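Local coordinates for protein tricorn protease (Thermoplasma acidophilum, PDB 1K32) that is a serine protease that probably degrades peptides released by the proteasome, with beta-propeller domains thought to gate substrate access, at residues Asn15-Pro20 and Ile27-Cys32; His205-Val210 and Tyr217-Ile222; Phe244-Pro249 and Phe261-Ser266. All blocks are in the same frame, centred on the assembly; numbering follows the deposited sequence.

Contact 1. Residues Asn15-Pro20 and Ile27-Cys32; sequences NLLLNP and IIFVCC
Leu18 and Val30 form an antiparallel hydrogen-bonded pair. Leu18 N gives its hydrogen to Val30 O at 3.1 Å, and Val30 N returns a bond to Leu18 O at 2.9 Å. Beyond Asn19, which has a positive phi, backbone pairing resumes between Asp21 and Ile28, a one-residue slip of the beta-bulge kind. Within the slip, Pro20 CA lies 3.0 Å from Ile28 O in a CA-H...O contact. At the other end a water links Leu16 O and Cys32 N where direct bonding has stopped.

Apolar contacts gather on the face that carries Leu17 and Phe29. Leu17 CD2 comes obliquely to the Phe29 ring, 3.9 Å from CE1, and also reaches Cys31 SG. Ile267 and Ile282 continue this cluster, whereas Ile28 and Val30 turn to strand 54-60.

Sulfur contacts lie at the Asn15 end of the pair. Cys31 SG, swung anti to its backbone N (chi1 175°), lies 3.4 Å from Asn15 CB, and Cys32 SG packs 3.6 Å from Asn15 ND2. The Asn15 amide is held by Leu285 N and Glu286 O, which fixes its rotation.

This bulged hairpin of strands 18-23 and 26-31 opens a four-stranded antiparallel up-and-down sheet, the blade of a beta-propeller.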
loop_
_atom_site.group_PDB
_atom_site.type_symbol
_atom_site.label_atom_id
_atom_site.label_comp_id
_atom_site.label_asym_id
_atom_site.label_seq_id
_atom_site.Cartn_x
_atom_site.Cartn_y
_atom_site.Cartn_z
ATOM N N ASN A 15 -9.883 62.098 -30.958
ATOM C CA ASN A 15 -9.756 61.469 -29.649
ATOM C C ASN A 15 -10.657 62.123 -28.594
ATOM O O ASN A 15 -11.129 63.247 -28.767
ATOM C CB ASN A 15 -8.305 61.545 -29.162
ATOM C CG ASN A 15 -7.359 60.674 -29.970
ATOM O OD1 ASN A 15 -6.698 61.145 -30.898
ATOM N ND2 ASN A 15 -7.288 59.393 -29.618
ATOM N N LEU A 16 -10.892 61.408 -27.500
ATOM C CA LEU A 16 -11.687 61.935 -26.403
ATOM C C LEU A 16 -10.672 62.685 -25.523
ATOM O O LEU A 16 -9.777 62.074 -24.947
ATOM C CB LEU A 16 -12.330 60.789 -25.615
ATOM C CG LEU A 16 -13.327 61.149 -24.511
ATOM C CD1 LEU A 16 -14.659 61.564 -25.135
ATOM C CD2 LEU A 16 -13.529 59.946 -23.590
ATOM N N LEU A 17 -10.800 64.004 -25.431
ATOM C CA LEU A 17 -9.862 64.796 -24.638
ATOM C C LEU A 17 -10.472 65.117 -23.279
ATOM O O LEU A 17 -11.646 65.475 -23.198
ATOM C CB LEU A 17 -9.510 66.084 -25.388
ATOM C CG LEU A 17 -9.072 65.909 -26.851
ATOM C CD1 LEU A 17 -8.559 67.238 -27.377
ATOM C CD2 LEU A 17 -7.978 64.834 -26.966
ATOM N N LEU A 18 -9.678 65.014 -22.216
ATOM C CA LEU A 18 -10.216 65.268 -20.885
ATOM C C LEU A 18 -9.278 65.918 -19.876
ATOM O O LEU A 18 -8.075 66.068 -20.104
ATOM C CB LEU A 18 -10.689 63.943 -20.272
ATOM C CG LEU A 18 -11.338 62.915 -21.192
ATOM C CD1 LEU A 18 -10.633 61.580 -21.006
ATOM C CD2 LEU A 18 -12.819 62.803 -20.892
ATOM N N ASN A 19 -9.878 66.297 -18.755
ATOM C CA ASN A 19 -9.194 66.865 -17.599
ATOM C C ASN A 19 -7.970 67.720 -17.907
ATOM O O ASN A 19 -6.838 67.288 -17.758
ATOM C CB ASN A 19 -8.840 65.710 -16.657
ATOM C CG ASN A 19 -10.077 64.886 -16.268
ATOM O OD1 ASN A 19 -9.973 63.798 -15.705
ATOM N ND2 ASN A 19 -11.251 65.421 -16.564
ATOM N N PRO A 20 -8.196 68.969 -18.308
ATOM C CA PRO A 20 -7.091 69.859 -18.640
ATOM C C PRO A 20 -6.699 70.824 -17.527
ATOM O O PRO A 20 -7.429 71.015 -16.564
ATOM C CB PRO A 20 -7.650 70.601 -19.834
ATOM C CG PRO A 20 -9.061 70.903 -19.321
ATOM C CD PRO A 20 -9.486 69.578 -18.696
ATOM N N ILE A 27 -1.457 74.254 -22.469
ATOM C CA ILE A 27 -2.564 73.494 -21.920
ATOM C C ILE A 27 -2.196 72.032 -21.914
ATOM O O ILE A 27 -1.761 71.507 -22.931
ATOM C CB ILE A 27 -3.818 73.657 -22.776
ATOM C CG1 ILE A 27 -4.432 75.030 -22.522
ATOM C CG2 ILE A 27 -4.787 72.539 -22.494
ATOM C CD1 ILE A 27 -5.574 75.360 -23.451
ATOM N N ILE A 28 -2.341 71.384 -20.763
ATOM C CA ILE A 28 -2.064 69.957 -20.667
ATOM C C ILE A 28 -3.410 69.264 -20.495
ATOM O O ILE A 28 -4.365 69.852 -19.977
ATOM C CB ILE A 28 -1.107 69.609 -19.484
ATOM C CG1 ILE A 28 -1.622 70.175 -18.161
ATOM C CG2 ILE A 28 0.279 70.130 -19.801
ATOM C CD1 ILE A 28 -0.718 69.834 -16.945
ATOM N N PHE A 29 -3.498 68.025 -20.953
ATOM C CA PHE A 29 -4.740 67.289 -20.872
ATOM C C PHE A 29 -4.442 65.815 -21.054
ATOM O O PHE A 29 -3.331 65.438 -21.420
ATOM C CB PHE A 29 -5.712 67.782 -21.968
ATOM C CG PHE A 29 -5.176 67.638 -23.368
ATOM C CD1 PHE A 29 -5.294 66.428 -24.057
ATOM C CD2 PHE A 29 -4.486 68.687 -23.974
ATOM C CE1 PHE A 29 -4.729 66.263 -25.322
ATOM C CE2 PHE A 29 -3.914 68.532 -25.245
ATOM C CZ PHE A 29 -4.036 67.314 -25.916
ATOM N N VAL A 30 -5.448 64.986 -20.792
ATOM C CA VAL A 30 -5.291 63.553 -20.926
ATOM C C VAL A 30 -5.940 63.071 -22.212
ATOM O O VAL A 30 -7.007 63.549 -22.608
ATOM C CB VAL A 30 -5.931 62.795 -19.735
ATOM C CG1 VAL A 30 -5.825 61.301 -19.975
ATOM C CG2 VAL A 30 -5.225 63.173 -18.407
ATOM N N CYS A 31 -5.267 62.139 -22.873
ATOM C CA CYS A 31 -5.760 61.536 -24.105
ATOM C C CYS A 31 -5.150 60.150 -24.138
ATOM O O CYS A 31 -3.926 60.014 -24.047
ATOM C CB CYS A 31 -5.309 62.336 -25.337
ATOM S SG CYS A 31 -5.765 61.559 -26.906
ATOM N N CYS A 32 -5.999 59.134 -24.269
ATOM C CA CYS A 32 -5.564 57.740 -24.280
ATOM C C CYS A 32 -4.802 57.389 -22.989
ATOM O O CYS A 32 -3.805 56.661 -23.015
ATOM C CB CYS A 32 -4.685 57.439 -25.505
ATOM S SG CYS A 32 -5.520 57.501 -27.116
HETATM O O HOH W 1 -8.525 59.585 -24.677
#

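Contact 2. Residues His205-Val210 and Tyr217-Ile222; sequences HVSSPV and YFITDI
Val206 lays its CG1 methyl against the ring of Phe218, 3.5 Å from CD1, with the two side chains slanting past each other. With CG between the backbone N and the carbonyl carbon (chi1 55°), the Phe218 ring lies beside the Val206 methyl. Its CB meanwhile rests 3.5 Å from Ser207 O. Met202 and Tyr229 add to the packing around this ring.

On the face shared by Ser207 and Ile219, Ser207 OG touches Ile219 CB at 3.5 Å. The hydroxyl is bonded to Glu172 OE2, and Ser208 OG to Glu172 OE1, so one carboxylate holds two neighbouring serines. Further along, the Val210 side chain, through CG2, crosses that of Tyr217 at CB at about a right angle, while the phenol ring leads away to meet His241.

Ser207 and Ile219 exchange backbone bonds in both directions, Ser207 N to Ile219 O at 2.9 Å. Val210 and Tyr217 do the same, although their modelled bonds are unusually short and the exact lengths doubtful. Between the two pairs the register shifts by one residue: a beta bulge at Ser208, whose phi is positive. The buried Ser208 O has no polar partner in the model, while Pro209 CA makes a CA-H...O contact of 3.1 Å with Tyr217 O.

Thr220 ends the pairing. Its OG1 donates to His205 O at 2.8 Å, arriving from well above the carbonyl plane (57° out of it), and is also bonded to Thr204 OG1. A water spans His205 N and Asp221 OD2.

With strand 249-254 packed on Val210 and Ile219, this bulged first hairpin belongs to a four-stranded antiparallel blade stacked on its neighbour, as in beta-propellers.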
loop_
_atom_site.group_PDB
_atom_site.type_symbol
_atom_site.label_atom_id
_atom_site.label_comp_id
_atom_site.label_asym_id
_atom_site.label_seq_id
_atom_site.Cartn_x
_atom_site.Cartn_y
_atom_site.Cartn_z
ATOM N N HIS A 205 -24.820 70.007 -6.036
ATOM C CA HIS A 205 -23.398 69.722 -5.873
ATOM C C HIS A 205 -22.458 70.707 -6.574
ATOM O O HIS A 205 -22.602 70.978 -7.755
ATOM C CB HIS A 205 -23.132 68.314 -6.397
ATOM C CG HIS A 205 -21.685 67.941 -6.439
ATOM N ND1 HIS A 205 -20.923 67.793 -5.300
ATOM C CD2 HIS A 205 -20.880 67.620 -7.476
ATOM C CE1 HIS A 205 -19.712 67.387 -5.635
ATOM N NE2 HIS A 205 -19.660 67.273 -6.949
ATOM N N VAL A 206 -21.479 71.219 -5.839
ATOM C CA VAL A 206 -20.519 72.143 -6.412
ATOM C C VAL A 206 -19.225 71.386 -6.633
ATOM O O VAL A 206 -18.749 70.698 -5.732
ATOM C CB VAL A 206 -20.267 73.329 -5.462
ATOM C CG1 VAL A 206 -19.117 74.183 -5.974
ATOM C CG2 VAL A 206 -21.538 74.155 -5.336
ATOM N N SER A 207 -18.657 71.522 -7.825
ATOM C CA SER A 207 -17.430 70.827 -8.159
ATOM C C SER A 207 -16.386 71.726 -8.820
ATOM O O SER A 207 -16.701 72.800 -9.334
ATOM C CB SER A 207 -17.749 69.670 -9.101
ATOM O OG SER A 207 -18.293 70.162 -10.309
ATOM N N SER A 208 -15.140 71.277 -8.782
ATOM C CA SER A 208 -14.027 71.987 -9.415
ATOM C C SER A 208 -13.936 73.489 -9.200
ATOM O O SER A 208 -13.960 74.269 -10.158
ATOM C CB SER A 208 -14.038 71.707 -10.914
ATOM O OG SER A 208 -13.980 70.313 -11.133
ATOM N N PRO A 209 -13.813 73.920 -7.941
ATOM C CA PRO A 209 -13.716 75.357 -7.696
ATOM C C PRO A 209 -12.349 75.934 -8.092
ATOM O O PRO A 209 -11.323 75.280 -7.960
ATOM C CB PRO A 209 -13.987 75.462 -6.201
ATOM C CG PRO A 209 -13.345 74.165 -5.676
ATOM C CD PRO A 209 -13.861 73.160 -6.677
ATOM N N VAL A 210 -12.363 77.153 -8.620
ATOM C CA VAL A 210 -11.140 77.859 -8.997
ATOM C C VAL A 210 -11.325 79.329 -8.667
ATOM O O VAL A 210 -12.455 79.809 -8.536
ATOM C CB VAL A 210 -10.819 77.758 -10.507
ATOM C CG1 VAL A 210 -10.414 76.337 -10.861
ATOM C CG2 VAL A 210 -12.023 78.247 -11.333
ATOM N N TYR A 217 -14.833 80.432 -9.104
ATOM C CA TYR A 217 -15.594 79.831 -10.185
ATOM C C TYR A 217 -15.716 78.335 -9.923
ATOM O O TYR A 217 -14.803 77.703 -9.367
ATOM C CB TYR A 217 -14.926 80.094 -11.532
ATOM C CG TYR A 217 -14.993 81.544 -11.949
ATOM C CD1 TYR A 217 -14.177 82.506 -11.344
ATOM C CD2 TYR A 217 -15.890 81.959 -12.929
ATOM C CE1 TYR A 217 -14.258 83.843 -11.710
ATOM C CE2 TYR A 217 -15.983 83.285 -13.302
ATOM C CZ TYR A 217 -15.169 84.226 -12.693
ATOM O OH TYR A 217 -15.277 85.545 -13.071
ATOM N N PHE A 218 -16.857 77.770 -10.308
ATOM C CA PHE A 218 -17.109 76.357 -10.081
ATOM C C PHE A 218 -18.224 75.842 -10.973
ATOM O O PHE A 218 -18.843 76.602 -11.732
ATOM C CB PHE A 218 -17.475 76.122 -8.608
ATOM C CG PHE A 218 -18.639 76.947 -8.132
ATOM C CD1 PHE A 218 -19.946 76.550 -8.387
ATOM C CD2 PHE A 218 -18.423 78.142 -7.445
ATOM C CE1 PHE A 218 -21.030 77.340 -7.963
ATOM C CE2 PHE A 218 -19.490 78.933 -7.017
ATOM C CZ PHE A 218 -20.801 78.530 -7.279
ATOM N N ILE A 219 -18.499 74.552 -10.852
ATOM C CA ILE A 219 -19.531 73.933 -11.659
ATOM C C ILE A 219 -20.666 73.342 -10.836
ATOM O O ILE A 219 -20.438 72.747 -9.775
ATOM C CB ILE A 219 -18.927 72.809 -12.534
ATOM C CG1 ILE A 219 -17.926 73.403 -13.530
ATOM C CG2 ILE A 219 -20.047 72.038 -13.250
ATOM C CD1 ILE A 219 -17.122 72.362 -14.282
ATOM N N THR A 220 -21.898 73.523 -11.322
ATOM C CA THR A 220 -23.069 72.938 -10.666
ATOM C C THR A 220 -24.241 72.878 -11.631
ATOM O O THR A 220 -24.251 73.567 -12.644
ATOM C CB THR A 220 -23.480 73.693 -9.385
ATOM O OG1 THR A 220 -24.420 72.893 -8.656
ATOM C CG2 THR A 220 -24.106 75.028 -9.711
ATOM N N ASP A 221 -25.220 72.040 -11.339
ATOM C CA ASP A 221 -26.362 71.915 -12.235
ATOM C C ASP A 221 -27.664 72.342 -11.568
ATOM O O ASP A 221 -28.729 71.776 -11.825
ATOM C CB ASP A 221 -26.464 70.475 -12.756
ATOM C CG ASP A 221 -26.613 69.452 -11.639
ATOM O OD1 ASP A 221 -26.531 68.238 -11.926
ATOM O OD2 ASP A 221 -26.818 69.853 -10.475
ATOM N N ILE A 222 -27.577 73.370 -10.731
ATOM C CA ILE A 222 -28.750 73.853 -10.020
ATOM C C ILE A 222 -29.885 74.283 -10.946
ATOM O O ILE A 222 -31.038 74.320 -10.531
ATOM C CB ILE A 222 -28.397 75.026 -9.099
ATOM C CG1 ILE A 222 -29.602 75.360 -8.219
ATOM C CG2 ILE A 222 -27.956 76.219 -9.935
ATOM C CD1 ILE A 222 -29.293 76.264 -7.065
HETATM O O HOH W 2 -25.740 68.133 -8.526
#

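Contact 3. Residues Phe244-Pro249 and Phe261-Ser266; sequences FTDYYP and FSKGGS
Lys263 runs its side chain along the loop of residues 244-249. CB starts 4.2 Å from Pro249 CA. CG, anti to the backbone N (chi1 -176°), passes close to Tyr247 O, and CD comes within 3.0 Å of that same oxygen, a buried carbonyl with no polar partner in the model. A bend at the third torsion then sets CE over one face of the Phe244 ring, 3.7 Å from its centroid and displaced toward the rim, in a CH-pi contact. A second bend, at the fourth torsion, turns NZ to Asp246. There it ends in a salt bridge, meeting OD2 on its syn lone pair at 3.0 Å and OD1 through a weak bond. Tyr268 OH offers NZ a further, weak partner.

Asp246 OD2 is gripped a second time, by Tyr247 N at 2.6 Å from above the carboxylate plane. Tying the acid to its own loop in this way probably limits its rotation, and the ammonium group beside it would be expected to favour the charged form.

Two further aromatic contacts join the segments. Phe244 and Phe261 approach from opposite directions, their planes at 52°, with Phe244 CZ 3.5 Å from Phe261 CZ. Pro249 CB packs near Phe261 CD1. Gly264 CA lies over a face of the Tyr247 ring, 3.9 Å from its centroid; Tyr247 OH goes on to Lys691 O, joining the loop to helix 678-693. A water bridges Tyr248 O and Gly264 N.

Gly264 and Gly265 are the middle residues of a type I' turn from Lys263 to Ser266, closed by backbone bonds in both directions. Such a tight two-residue hairpin links the second and third strands of an antiparallel propeller blade, here covered by the loop that leads into its first strand.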
loop_
_atom_site.group_PDB
_atom_site.type_symbol
_atom_site.label_atom_id
_atom_site.label_comp_id
_atom_site.label_asym_id
_atom_site.label_seq_id
_atom_site.Cartn_x
_atom_site.Cartn_y
_atom_site.Cartn_z
ATOM N N PHE A 244 -24.668 75.700 -21.630
ATOM C CA PHE A 244 -24.459 74.475 -22.390
ATOM C C PHE A 244 -25.711 73.590 -22.399
ATOM O O PHE A 244 -26.489 73.597 -21.449
ATOM C CB PHE A 244 -23.307 73.667 -21.787
ATOM C CG PHE A 244 -22.017 74.422 -21.667
ATOM C CD1 PHE A 244 -21.377 74.532 -20.434
ATOM C CD2 PHE A 244 -21.410 74.980 -22.788
ATOM C CE1 PHE A 244 -20.150 75.184 -20.319
ATOM C CE2 PHE A 244 -20.184 75.632 -22.685
ATOM C CZ PHE A 244 -19.554 75.731 -21.446
ATOM N N THR A 245 -25.890 72.822 -23.471
ATOM C CA THR A 245 -27.018 71.899 -23.571
ATOM C C THR A 245 -26.585 70.538 -24.120
ATOM O O THR A 245 -27.340 69.569 -24.045
ATOM C CB THR A 245 -28.142 72.443 -24.487
ATOM O OG1 THR A 245 -27.613 72.684 -25.789
ATOM C CG2 THR A 245 -28.732 73.733 -23.925
ATOM N N ASP A 246 -25.370 70.456 -24.665
ATOM C CA ASP A 246 -24.883 69.193 -25.225
ATOM C C ASP A 246 -24.286 68.210 -24.209
ATOM O O ASP A 246 -24.796 67.097 -24.053
ATOM C CB ASP A 246 -23.882 69.453 -26.362
ATOM C CG ASP A 246 -22.713 70.339 -25.953
ATOM O OD1 ASP A 246 -21.875 70.598 -26.836
ATOM O OD2 ASP A 246 -22.621 70.778 -24.784
ATOM N N TYR A 247 -23.206 68.613 -23.540
ATOM C CA TYR A 247 -22.564 67.780 -22.523
ATOM C C TYR A 247 -22.172 68.642 -21.333
ATOM O O TYR A 247 -21.919 69.835 -21.484
ATOM C CB TYR A 247 -21.317 67.083 -23.073
ATOM C CG TYR A 247 -21.551 66.277 -24.333
ATOM C CD1 TYR A 247 -21.361 66.841 -25.597
ATOM C CD2 TYR A 247 -21.948 64.943 -24.267
ATOM C CE1 TYR A 247 -21.555 66.087 -26.771
ATOM C CE2 TYR A 247 -22.149 64.182 -25.430
ATOM C CZ TYR A 247 -21.946 64.760 -26.673
ATOM O OH TYR A 247 -22.106 64.008 -27.813
ATOM N N TYR A 248 -22.143 68.034 -20.152
ATOM C CA TYR A 248 -21.776 68.731 -18.922
ATOM C C TYR A 248 -20.306 69.142 -18.929
ATOM O O TYR A 248 -19.449 68.391 -19.395
ATOM C CB TYR A 248 -21.999 67.836 -17.699
ATOM C CG TYR A 248 -23.408 67.774 -17.168
ATOM C CD1 TYR A 248 -24.486 67.522 -18.012
ATOM C CD2 TYR A 248 -23.658 67.939 -15.807
ATOM C CE1 TYR A 248 -25.787 67.435 -17.509
ATOM C CE2 TYR A 248 -24.945 67.853 -15.292
ATOM C CZ TYR A 248 -26.007 67.602 -16.147
ATOM O OH TYR A 248 -27.280 67.527 -15.630
ATOM N N PRO A 249 -20.004 70.350 -18.433
ATOM C CA PRO A 249 -18.621 70.830 -18.377
ATOM C C PRO A 249 -17.962 70.112 -17.188
ATOM O O PRO A 249 -18.638 69.744 -16.220
ATOM C CB PRO A 249 -18.790 72.330 -18.139
ATOM C CG PRO A 249 -20.003 72.373 -17.238
ATOM C CD PRO A 249 -20.939 71.381 -17.940
ATOM N N PHE A 261 -11.392 73.854 -19.272
ATOM C CA PHE A 261 -12.283 72.774 -18.861
ATOM C C PHE A 261 -12.558 71.791 -20.006
ATOM O O PHE A 261 -12.252 72.062 -21.158
ATOM C CB PHE A 261 -13.602 73.355 -18.299
ATOM C CG PHE A 261 -14.488 74.012 -19.335
ATOM C CD1 PHE A 261 -15.433 73.266 -20.045
ATOM C CD2 PHE A 261 -14.372 75.377 -19.607
ATOM C CE1 PHE A 261 -16.254 73.877 -21.017
ATOM C CE2 PHE A 261 -15.180 75.996 -20.569
ATOM C CZ PHE A 261 -16.121 75.249 -21.276
ATOM N N SER A 262 -13.099 70.630 -19.677
ATOM C CA SER A 262 -13.398 69.640 -20.698
ATOM C C SER A 262 -14.909 69.472 -20.821
ATOM O O SER A 262 -15.640 69.669 -19.851
ATOM C CB SER A 262 -12.739 68.298 -20.356
ATOM O OG SER A 262 -13.094 67.872 -19.050
ATOM N N LYS A 263 -15.363 69.126 -22.020
ATOM C CA LYS A 263 -16.784 68.932 -22.279
ATOM C C LYS A 263 -17.011 68.091 -23.544
ATOM O O LYS A 263 -16.524 68.421 -24.620
ATOM C CB LYS A 263 -17.489 70.295 -22.427
ATOM C CG LYS A 263 -19.001 70.185 -22.606
ATOM C CD LYS A 263 -19.716 71.538 -22.577
ATOM C CE LYS A 263 -19.369 72.427 -23.773
ATOM N NZ LYS A 263 -19.804 71.880 -25.089
ATOM N N GLY A 264 -17.755 66.999 -23.405
ATOM C CA GLY A 264 -18.036 66.148 -24.545
ATOM C C GLY A 264 -16.835 65.712 -25.372
ATOM O O GLY A 264 -16.948 65.563 -26.582
ATOM N N GLY A 265 -15.687 65.512 -24.730
ATOM C CA GLY A 265 -14.515 65.080 -25.469
ATOM C C GLY A 265 -13.619 66.182 -26.005
ATOM O O GLY A 265 -12.587 65.889 -26.596
ATOM N N SER A 266 -14.002 67.444 -25.823
ATOM C CA SER A 266 -13.180 68.555 -26.299
ATOM C C SER A 266 -12.691 69.417 -25.143
ATOM O O SER A 266 -13.225 69.363 -24.035
ATOM C CB SER A 266 -13.956 69.431 -27.287
ATOM O OG SER A 266 -14.061 68.815 -28.564
HETATM O O HOH W 3 -18.213 66.005 -20.469
#

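Contacts 1 and 2 are alike: each pairs the first two strands of a blade, is buried, and combines backbone bonds with a slipped register and an apolar face. Contact 3 is only partly buried and lies at a blade end, where a salt bridge and CH-pi contacts replace regular strand pairing. It also stands between the others. Gly265 O probably accepts a hydrogen bond from Leu17 N, 2.8 Å away, and Ile219 CD1 packs on Pro249 O at 3.6 Å. Contacts 1 and 2 do not touch, their nearest atoms being about 8 Å apart. The three thus follow neighbouring blades, with the N-terminal one beside the sheet that begins with strand 249-254, consistent with closure of a six-bladed ring.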